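Local coordinates for protein extracellular invertase (Aspergillus kawachii, PDB 5XH8) that probably hydrolyses sucrose as a beta-fructofuranosidase of glycoside hydrolase family 32 and transfers fructosyl groups to sugars, giving fructooligosaccharides such as 1-kestose, at residues A[51-56]-A[67-72]; A[76-81]-A[598-603]; A[491-496]-A[524-529]. One frame throughout, in Å; residues are numbered along the deposited sequence.

Contact 1: residues A[51-56]-A[67-72]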
loop_
_atom_site.group_PDB
_atom_site.type_symbol
_atom_site.label_atom_id
_atom_site.label_comp_id
_atom_site.label_asym_id
_atom_site.label_seq_id
_atom_site.Cartn_x
_atom_site.Cartn_y
_atom_site.Cartn_z
ATOM N N THR A 51 -0.348 -15.680 30.775
ATOM C CA THR A 51 0.077 -17.022 31.203
ATOM C C THR A 51 1.516 -17.090 31.724
ATOM O O THR A 51 1.898 -18.091 32.306
ATOM C CB THR A 51 -0.006 -18.046 30.056
ATOM O OG1 THR A 51 0.892 -17.667 29.004
ATOM C CG2 THR A 51 -1.435 -18.178 29.505
ATOM N N GLY A 52 2.327 -16.073 31.455
ATOM C CA GLY A 52 3.747 -16.176 31.652
ATOM C C GLY A 52 4.516 -17.070 30.677
ATOM O O GLY A 52 5.737 -17.137 30.792
ATOM N N LEU A 53 3.844 -17.722 29.716
ATOM C CA LEU A 53 4.531 -18.580 28.730
ATOM C C LEU A 53 5.311 -17.742 27.761
ATOM O O LEU A 53 4.830 -16.691 27.311
ATOM C CB LEU A 53 3.559 -19.388 27.885
ATOM C CG LEU A 53 2.867 -20.590 28.464
ATOM C CD1 LEU A 53 1.858 -21.118 27.443
ATOM C CD2 LEU A 53 3.904 -21.639 28.828
ATOM N N PHE A 54 6.489 -18.241 27.406
ATOM C CA PHE A 54 7.314 -17.615 26.427
ATOM C C PHE A 54 7.107 -18.291 25.073
ATOM O O PHE A 54 7.309 -19.502 24.931
ATOM C CB PHE A 54 8.768 -17.673 26.839
ATOM C CG PHE A 54 9.669 -16.872 25.958
ATOM C CD1 PHE A 54 9.447 -15.498 25.777
ATOM C CD2 PHE A 54 10.719 -17.465 25.295
ATOM C CE1 PHE A 54 10.280 -14.738 24.970
ATOM C CE2 PHE A 54 11.548 -16.716 24.479
ATOM C CZ PHE A 54 11.334 -15.346 24.310
ATOM N N HIS A 55 6.729 -17.484 24.086
ATOM C CA HIS A 55 6.467 -17.939 22.726
ATOM C C HIS A 55 7.686 -17.642 21.885
ATOM O O HIS A 55 8.181 -16.524 21.929
ATOM C CB HIS A 55 5.278 -17.200 22.124
ATOM C CG HIS A 55 3.975 -17.552 22.754
ATOM N ND1 HIS A 55 2.909 -18.025 22.027
ATOM C CD2 HIS A 55 3.581 -17.547 24.049
ATOM C CE1 HIS A 55 1.905 -18.278 22.842
ATOM N NE2 HIS A 55 2.283 -17.990 24.074
ATOM N N VAL A 56 8.163 -18.656 21.148
ATOM C CA VAL A 56 9.183 -18.492 20.123
ATOM C C VAL A 56 8.549 -18.668 18.724
ATOM O O VAL A 56 7.599 -19.435 18.556
ATOM C CB VAL A 56 10.393 -19.463 20.290
ATOM C CG1 VAL A 56 11.079 -19.271 21.635
ATOM C CG2 VAL A 56 9.974 -20.914 20.134
ATOM N N SER A 67 5.429 -21.489 15.368
ATOM C CA SER A 67 5.646 -21.114 16.760
ATOM C C SER A 67 5.573 -22.292 17.734
ATOM O O SER A 67 4.994 -23.337 17.454
ATOM C CB SER A 67 4.638 -20.013 17.153
ATOM O OG SER A 67 4.948 -19.444 18.405
ATOM N N ALA A 68 6.205 -22.096 18.881
ATOM C CA ALA A 68 6.148 -23.019 20.015
ATOM C C ALA A 68 6.226 -22.222 21.321
ATOM O O ALA A 68 6.638 -21.049 21.311
ATOM C CB ALA A 68 7.312 -24.003 19.948
ATOM N N THR A 69 5.830 -22.856 22.430
ATOM C CA THR A 69 5.895 -22.240 23.740
ATOM C C THR A 69 6.856 -22.989 24.646
ATOM O O THR A 69 7.140 -24.181 24.433
ATOM C CB THR A 69 4.519 -22.193 24.427
ATOM O OG1 THR A 69 3.996 -23.518 24.547
ATOM C CG2 THR A 69 3.526 -21.324 23.621
ATOM N N THR A 70 7.362 -22.271 25.647
ATOM C CA THR A 70 8.142 -22.869 26.712
ATOM C C THR A 70 7.716 -22.294 28.068
ATOM O O THR A 70 7.470 -21.072 28.182
ATOM C CB THR A 70 9.634 -22.697 26.488
ATOM O OG1 THR A 70 10.349 -23.299 27.576
ATOM C CG2 THR A 70 10.048 -21.233 26.371
ATOM N N ASP A 71 7.620 -23.171 29.080
ATOM C CA ASP A 71 7.358 -22.721 30.445
ATOM C C ASP A 71 8.591 -22.748 31.304
ATOM O O ASP A 71 8.505 -22.402 32.483
ATOM C CB ASP A 71 6.202 -23.499 31.098
ATOM C CG ASP A 71 6.526 -24.973 31.348
ATOM O OD1 ASP A 71 7.667 -25.315 31.661
ATOM O OD2 ASP A 71 5.606 -25.786 31.235
ATOM N N ASP A 72 9.735 -23.143 30.732
ATOM C CA ASP A 72 10.966 -23.277 31.512
ATOM C C ASP A 72 12.221 -22.724 30.827
ATOM O O ASP A 72 13.309 -22.688 31.432
ATOM C CB ASP A 72 11.150 -24.767 31.897
ATOM C CG ASP A 72 11.240 -25.691 30.662
ATOM O OD1 ASP A 72 11.307 -25.174 29.517
ATOM O OD2 ASP A 72 11.239 -26.929 30.818
HETATM O O HOH W 1 2.735 -17.966 19.255
#

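Contact 2: residues A[76-81]-A[598-603]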
loop_
_atom_site.group_PDB
_atom_site.type_symbol
_atom_site.label_atom_id
_atom_site.label_comp_id
_atom_site.label_asym_id
_atom_site.label_seq_id
_atom_site.Cartn_x
_atom_site.Cartn_y
_atom_site.Cartn_z
ATOM N N TYR A 76 10.198 -27.262 24.895
ATOM C CA TYR A 76 9.208 -26.585 24.054
ATOM C C TYR A 76 8.040 -27.483 23.702
ATOM O O TYR A 76 8.182 -28.717 23.649
ATOM C CB TYR A 76 9.881 -26.066 22.767
ATOM C CG TYR A 76 11.039 -25.168 23.066
ATOM C CD1 TYR A 76 12.302 -25.698 23.302
ATOM C CD2 TYR A 76 10.878 -23.780 23.175
ATOM C CE1 TYR A 76 13.376 -24.886 23.615
ATOM C CE2 TYR A 76 11.956 -22.958 23.479
ATOM C CZ TYR A 76 13.209 -23.516 23.696
ATOM O OH TYR A 76 14.306 -22.728 23.989
ATOM N N GLN A 77 6.900 -26.850 23.438
ATOM C CA GLN A 77 5.692 -27.496 22.929
ATOM C C GLN A 77 5.288 -26.796 21.627
ATOM O O GLN A 77 5.083 -25.572 21.607
ATOM C CB GLN A 77 4.523 -27.341 23.916
ATOM C CG GLN A 77 4.462 -28.358 25.030
ATOM C CD GLN A 77 5.648 -28.315 25.995
ATOM O OE1 GLN A 77 6.116 -27.236 26.434
ATOM N NE2 GLN A 77 6.137 -29.512 26.357
ATOM N N ASP A 78 5.085 -27.569 20.571
ATOM C CA ASP A 78 4.608 -27.018 19.312
ATOM C C ASP A 78 3.223 -26.387 19.460
ATOM O O ASP A 78 2.400 -26.895 20.193
ATOM C CB ASP A 78 4.525 -28.103 18.249
ATOM C CG ASP A 78 5.886 -28.605 17.842
ATOM O OD1 ASP A 78 6.686 -27.791 17.320
ATOM O OD2 ASP A 78 6.161 -29.799 18.114
ATOM N N LEU A 79 2.992 -25.284 18.748
ATOM C CA LEU A 79 1.649 -24.811 18.472
ATOM C C LEU A 79 1.258 -25.359 17.122
ATOM O O LEU A 79 2.099 -25.436 16.228
ATOM C CB LEU A 79 1.574 -23.281 18.530
ATOM C CG LEU A 79 1.885 -22.723 19.923
ATOM C CD1 LEU A 79 2.172 -21.225 19.883
ATOM C CD2 LEU A 79 0.787 -23.026 20.941
ATOM N N ASN A 80 -0.004 -25.768 16.980
ATOM C CA ASN A 80 -0.541 -26.310 15.707
ATOM C C ASN A 80 0.216 -27.461 15.122
ATOM O O ASN A 80 0.256 -27.584 13.891
ATOM C CB ASN A 80 -0.518 -25.272 14.586
ATOM C CG ASN A 80 -1.171 -23.999 14.961
ATOM O OD1 ASN A 80 -0.662 -22.929 14.659
ATOM N ND2 ASN A 80 -2.306 -24.095 15.604
ATOM N N GLN A 81 0.856 -28.260 15.960
ATOM C CA GLN A 81 1.693 -29.352 15.488
ATOM C C GLN A 81 2.742 -28.882 14.478
ATOM O O GLN A 81 3.124 -29.639 13.581
ATOM C CB GLN A 81 0.822 -30.467 14.884
ATOM C CG GLN A 81 -0.419 -30.821 15.699
ATOM C CD GLN A 81 -1.293 -31.813 14.959
ATOM O OE1 GLN A 81 -2.338 -31.451 14.412
ATOM N NE2 GLN A 81 -0.842 -33.061 14.894
ATOM N N ASP A 598 16.096 -33.833 25.958
ATOM C CA ASP A 598 15.091 -33.715 24.908
ATOM C C ASP A 598 14.349 -32.366 25.040
ATOM O O ASP A 598 13.519 -32.174 25.922
ATOM C CB ASP A 598 14.117 -34.890 25.018
ATOM C CG ASP A 598 13.092 -34.915 23.925
ATOM O OD1 ASP A 598 13.146 -34.121 22.945
ATOM O OD2 ASP A 598 12.184 -35.771 24.038
ATOM N N ALA A 599 14.645 -31.445 24.133
ATOM C CA ALA A 599 13.990 -30.133 24.131
ATOM C C ALA A 599 12.551 -30.188 23.634
ATOM O O ALA A 599 11.832 -29.199 23.793
ATOM C CB ALA A 599 14.803 -29.119 23.334
ATOM N N TRP A 600 12.142 -31.323 23.049
ATOM C CA TRP A 600 10.815 -31.528 22.513
ATOM C C TRP A 600 10.149 -32.780 23.106
ATOM O O TRP A 600 9.829 -33.703 22.365
ATOM C CB TRP A 600 10.889 -31.614 20.958
ATOM C CG TRP A 600 11.375 -30.338 20.347
ATOM C CD1 TRP A 600 12.662 -30.032 20.000
ATOM C CD2 TRP A 600 10.597 -29.162 20.071
ATOM N NE1 TRP A 600 12.734 -28.755 19.506
ATOM C CE2 TRP A 600 11.484 -28.193 19.541
ATOM C CE3 TRP A 600 9.248 -28.837 20.218
ATOM C CZ2 TRP A 600 11.059 -26.914 19.158
ATOM C CZ3 TRP A 600 8.817 -27.564 19.828
ATOM C CH2 TRP A 600 9.732 -26.618 19.305
ATOM N N PRO A 601 9.838 -32.772 24.425
ATOM C CA PRO A 601 9.343 -33.994 25.082
ATOM C C PRO A 601 8.006 -34.511 24.579
ATOM O O PRO A 601 7.731 -35.681 24.782
ATOM C CB PRO A 601 9.253 -33.606 26.574
ATOM C CG PRO A 601 9.129 -32.115 26.571
ATOM C CD PRO A 601 9.940 -31.647 25.379
ATOM N N ASP A 602 7.189 -33.673 23.943
ATOM C CA ASP A 602 5.899 -34.106 23.419
ATOM C C ASP A 602 5.908 -34.448 21.935
ATOM O O ASP A 602 4.864 -34.786 21.415
ATOM C CB ASP A 602 4.820 -33.071 23.734
ATOM C CG ASP A 602 4.769 -32.717 25.221
ATOM O OD1 ASP A 602 4.848 -33.620 26.065
ATOM O OD2 ASP A 602 4.676 -31.518 25.556
ATOM N N ARG A 603 7.068 -34.378 21.266
ATOM C CA ARG A 603 7.278 -35.038 19.961
ATOM C C ARG A 603 7.895 -36.438 20.141
ATOM O O ARG A 603 8.720 -36.649 21.049
ATOM C CB ARG A 603 8.290 -34.250 19.106
ATOM C CG ARG A 603 7.847 -32.912 18.565
ATOM C CD ARG A 603 8.985 -32.269 17.781
ATOM N NE ARG A 603 8.729 -30.845 17.488
ATOM C CZ ARG A 603 9.625 -30.006 16.968
ATOM N NH1 ARG A 603 10.851 -30.425 16.671
ATOM N NH2 ARG A 603 9.306 -28.728 16.752
HETATM O O HOH W 2 7.503 -31.113 22.585
#

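Contact 3: residues A[491-496]-A[524-529]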
loop_
_atom_site.group_PDB
_atom_site.type_symbol
_atom_site.label_atom_id
_atom_site.label_comp_id
_atom_site.label_asym_id
_atom_site.label_seq_id
_atom_site.Cartn_x
_atom_site.Cartn_y
_atom_site.Cartn_z
ATOM N N TYR A 491 42.454 -22.879 19.609
ATOM C CA TYR A 491 42.877 -21.481 19.668
ATOM C C TYR A 491 44.228 -21.317 18.984
ATOM O O TYR A 491 45.100 -22.172 19.085
ATOM C CB TYR A 491 42.952 -20.970 21.101
ATOM C CG TYR A 491 43.123 -19.470 21.158
ATOM C CD1 TYR A 491 42.027 -18.619 20.967
ATOM C CD2 TYR A 491 44.381 -18.889 21.360
ATOM C CE1 TYR A 491 42.172 -17.236 20.989
ATOM C CE2 TYR A 491 44.539 -17.504 21.387
ATOM C CZ TYR A 491 43.433 -16.677 21.205
ATOM O OH TYR A 491 43.579 -15.301 21.215
ATOM N N GLN A 492 44.383 -20.195 18.306
ATOM C CA GLN A 492 45.532 -19.865 17.502
ATOM C C GLN A 492 45.929 -18.424 17.856
ATOM O O GLN A 492 45.125 -17.492 17.667
ATOM C CB GLN A 492 45.096 -19.981 16.049
ATOM C CG GLN A 492 46.118 -19.659 14.999
ATOM C CD GLN A 492 45.602 -19.986 13.616
ATOM O OE1 GLN A 492 44.958 -19.168 12.967
ATOM N NE2 GLN A 492 45.886 -21.189 13.154
ATOM N N PHE A 493 47.141 -18.228 18.394
ATOM C CA PHE A 493 47.606 -16.867 18.741
ATOM C C PHE A 493 48.001 -16.006 17.563
ATOM O O PHE A 493 47.883 -14.801 17.668
ATOM C CB PHE A 493 48.754 -16.880 19.763
ATOM C CG PHE A 493 48.292 -17.046 21.175
ATOM C CD1 PHE A 493 48.143 -18.309 21.714
ATOM C CD2 PHE A 493 47.986 -15.945 21.952
ATOM C CE1 PHE A 493 47.714 -18.474 23.010
ATOM C CE2 PHE A 493 47.553 -16.101 23.257
ATOM C CZ PHE A 493 47.418 -17.373 23.785
ATOM N N SER A 494 48.445 -16.595 16.454
ATOM C CA SER A 494 48.911 -15.816 15.286
ATOM C C SER A 494 47.917 -14.772 14.778
ATOM O O SER A 494 48.321 -13.675 14.376
ATOM C CB SER A 494 49.252 -16.744 14.134
ATOM O OG SER A 494 48.114 -17.497 13.759
ATOM N N ASN A 495 46.627 -15.127 14.774
ATOM C CA ASN A 495 45.541 -14.181 14.442
ATOM C C ASN A 495 44.475 -14.095 15.538
ATOM O O ASN A 495 43.352 -13.625 15.298
ATOM C CB ASN A 495 44.906 -14.547 13.103
ATOM C CG ASN A 495 44.413 -15.995 13.049
ATOM O OD1 ASN A 495 44.474 -16.744 14.022
ATOM N ND2 ASN A 495 43.928 -16.388 11.892
ATOM N N GLU A 496 44.841 -14.524 16.747
ATOM C CA GLU A 496 43.967 -14.469 17.887
ATOM C C GLU A 496 42.566 -15.022 17.551
ATOM O O GLU A 496 41.571 -14.326 17.743
ATOM C CB GLU A 496 43.854 -13.025 18.366
ATOM C CG GLU A 496 45.164 -12.359 18.744
ATOM C CD GLU A 496 44.910 -11.012 19.371
ATOM O OE1 GLU A 496 44.725 -10.056 18.609
ATOM O OE2 GLU A 496 44.841 -10.908 20.622
ATOM N N LEU A 524 39.113 -13.915 18.944
ATOM C CA LEU A 524 38.978 -13.825 20.389
ATOM C C LEU A 524 40.319 -13.356 20.969
ATOM O O LEU A 524 41.313 -14.047 20.811
ATOM C CB LEU A 524 38.615 -15.184 20.981
ATOM C CG LEU A 524 38.566 -15.231 22.513
ATOM C CD1 LEU A 524 37.478 -14.321 23.078
ATOM C CD2 LEU A 524 38.377 -16.661 22.975
ATOM N N ARG A 525 40.337 -12.183 21.601
ATOM C CA ARG A 525 41.529 -11.689 22.280
ATOM C C ARG A 525 41.509 -12.158 23.720
ATOM O O ARG A 525 40.512 -11.998 24.426
ATOM C CB ARG A 525 41.622 -10.169 22.261
ATOM C CG ARG A 525 42.734 -9.621 23.167
ATOM C CD ARG A 525 43.186 -8.246 22.747
ATOM N NE ARG A 525 43.791 -8.305 21.428
ATOM C CZ ARG A 525 44.044 -7.256 20.662
ATOM N NH1 ARG A 525 43.786 -6.014 21.072
ATOM N NH2 ARG A 525 44.579 -7.448 19.467
ATOM N N LEU A 526 42.629 -12.746 24.128
ATOM C CA LEU A 526 42.922 -13.082 25.519
ATOM C C LEU A 526 43.874 -11.975 25.973
ATOM O O LEU A 526 44.975 -11.834 25.427
ATOM C CB LEU A 526 43.593 -14.468 25.588
ATOM C CG LEU A 526 42.702 -15.619 25.074
ATOM C CD1 LEU A 526 43.432 -16.959 25.005
ATOM C CD2 LEU A 526 41.458 -15.741 25.951
ATOM N N PHE A 527 43.417 -11.153 26.915
ATOM C CA PHE A 527 44.185 -9.983 27.347
ATOM C C PHE A 527 45.247 -10.392 28.374
ATOM O O PHE A 527 45.229 -11.516 28.903
ATOM C CB PHE A 527 43.275 -8.943 27.995
ATOM C CG PHE A 527 42.197 -8.423 27.094
ATOM C CD1 PHE A 527 42.447 -7.366 26.220
ATOM C CD2 PHE A 527 40.913 -8.966 27.142
ATOM C CE1 PHE A 527 41.443 -6.875 25.400
ATOM C CE2 PHE A 527 39.905 -8.480 26.317
ATOM C CZ PHE A 527 40.169 -7.435 25.450
ATOM N N ASP A 528 46.154 -9.466 28.674
ATOM C CA ASP A 528 47.068 -9.647 29.812
ATOM C C ASP A 528 46.315 -9.230 31.058
ATOM O O ASP A 528 45.687 -8.172 31.071
ATOM C CB ASP A 528 48.359 -8.853 29.598
ATOM C CG ASP A 528 49.163 -9.386 28.433
ATOM O OD1 ASP A 528 49.353 -10.613 28.352
ATOM O OD2 ASP A 528 49.600 -8.596 27.587
ATOM N N VAL A 529 46.356 -10.082 32.078
ATOM C CA VAL A 529 45.564 -9.941 33.288
ATOM C C VAL A 529 46.484 -10.021 34.526
ATOM O O VAL A 529 47.538 -10.647 34.474
ATOM C CB VAL A 529 44.476 -11.038 33.307
ATOM C CG1 VAL A 529 43.647 -10.996 34.577
ATOM C CG2 VAL A 529 43.557 -10.870 32.096
HETATM O O HOH W 3 45.042 -13.041 22.069
#

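Contact 1: residues A[51-56]-A[67-72]
Val56 O takes two donors from the facing strand. Ser67 OG reaches it at 2.7 Å from above the carbonyl plane, 38° out of it, while Ala68 N comes from the opposite face of that plane. The hydroxyl can do this because chi1 of -170° sets OG anti to the backbone N; serine, short and polar, fits here, since OG also accepts a hydrogen bond from a water that lies 2.8 Å from His55 ND1. Val56 N returns a bond to Ala68 O, and Phe54 and Thr70 exchange a second pair through N and O. These are the ladder bonds of an antiparallel beta hairpin, strands 54-60 and 65-70, within the N-terminal five-bladed propeller of the family; here Phe54-Thr70 and Val56-Ala68 are hydrogen-bonded pairs, with His55-Thr69 a non-hydrogen-bonded pair between them. In that last pair the two side chains lie side by side, and Thr69 CG2 sits over the centre of the imidazole, 3.5 Å from its centroid, a CH-pi contact for which a beta-branched methyl is well suited. The ring of Tyr46 also stacks on His55. On the other face of the sheet Thr70 CG2 meets the edge of the Phe54 ring, 3.8 Å from Phe54 CB, while Thr70 OG1 bonds to Thr75 O. Beyond the ladder, Leu53 CD2 rests 3.7 Å from Asp71 CB, and the carboxylate of Asp71 turns to Lys335.

Contact 2: residues A[76-81]-A[598-603]
Asp78 and Arg603 join in a side-on salt bridge, and the arginine is the side chain to follow. From CB, with CG anti to the carbonyl carbon (chi1 -70°), the chain runs extended to NE. CG already lies 3.6 Å from Asp78 OD2, and CD passes the same oxygen. NE then gives that oxygen a nearly straight bond of 2.8 Å, 179° at the hydrogen, and NH2 makes its twin to Asp78 OD1. Both oxygens use their syn lone pairs, and guanidinium and carboxylate are nearly coplanar, an arrangement that the paired donors of arginine match well. NH2 also donates to Leu33 O.

Against one face of the guanidinium lies the indole of Trp600. Its CD2 is over the centre of the guanidinium, 3.4 Å from that plane, so the flat guanidinium lies over the indole. The opposite face of the indole receives Tyr76 CB, 3.6 Å from the centroid of the six-membered ring in a CH-pi contact. Trp600 NE1 bonds to His31 O, and Tyr76 OH to Tyr345 OH.

Toward the more exposed side, Gln77 bends at chi2 (64°), and its NE2 bonds to Asp602 OD2 at 2.6 Å, meeting the oxygen from above the carboxylate plane. A water links Tyr76 O to Asp602 N, and Tyr76 N donates to Ala599 O. The type I turn from Trp600 to Arg603 presents Asp602 and Arg603 to the strand. Thus the tail that follows strand 585-594 lies against the short strand 77-78, which pairs in turn with strand 65-70, and Trp600 extends across to touch Ala68 of that strand.

Contact 3: residues A[491-496]-A[524-529]
Tyr491 and Leu526 approach tip to tip in the tightly packed half of this contact, with Leu526 CD1 over one face of the phenol, offset toward the rim and 4.0 Å from the ring centroid. Phe493 adds its CZ to the same methyl, and the face of its own ring is filled by Tyr491 CE2, so aromatic and branched aliphatic groups close on one another. Leu524 CB packs at Tyr491 CE1, and Leu540 of strand 534-547 touches both residues. Tyrosine suits the place because its ring is buried while its tip finds a polar partner: with CG anti to the backbone N (chi1 -169°) the ring heads for the other segment, and OH donates to Leu524 O at 2.6 Å, nearly in line with the carbonyl.

The segments belong to the C-terminal beta-sandwich module of this family. Residues 491-496 end strand 487-492 and turn toward strand 497-501 in one sheet, whereas 524-529 leave strand 520-523 of that sheet and enter strand 528-531 of the other. Leu524 N bonds to Glu496 O at 2.8 Å near the start of this crossing.

The other half is polar and includes water. Glu496, partly exposed, extends beyond CG to Arg525, whose NE and NH2 grip OE2 and OE1 side-on; the NH2 bond is 2.7 Å at 166°, and both oxygens use syn lone pairs. Arg525 NH1 has a second acidic partner in Glu392, and a guanidinium shared by two carboxylates would be expected to keep both ionised. A water donates to Tyr491 OH and to Glu496 OE2, 2.6 Å from the latter, and accepts more distantly from Leu526 N, joining the hydroxyl, the carboxylate and the backbone.

Contacts 1 and 2 are neighbours, their centres about 11 Å apart, on neighbouring strands of one propeller sheet: strands 65-70 and 77-78 pair antiparallel, so the hairpin of contact 1 leads directly to the strand that receives the C-terminal tail in contact 2. Contact 3 lies on the opposite side of the chain's centre, in the C-terminal sandwich module, about 39 Å from contact 1 and 41 Å from contact 2 between centres. Along the chain, contact 1 closes first; contact 2 then spans more than 500 residues, among them both segments of contact 3. The tail that follows the last sandwich strand thus returns to the N-terminal propeller.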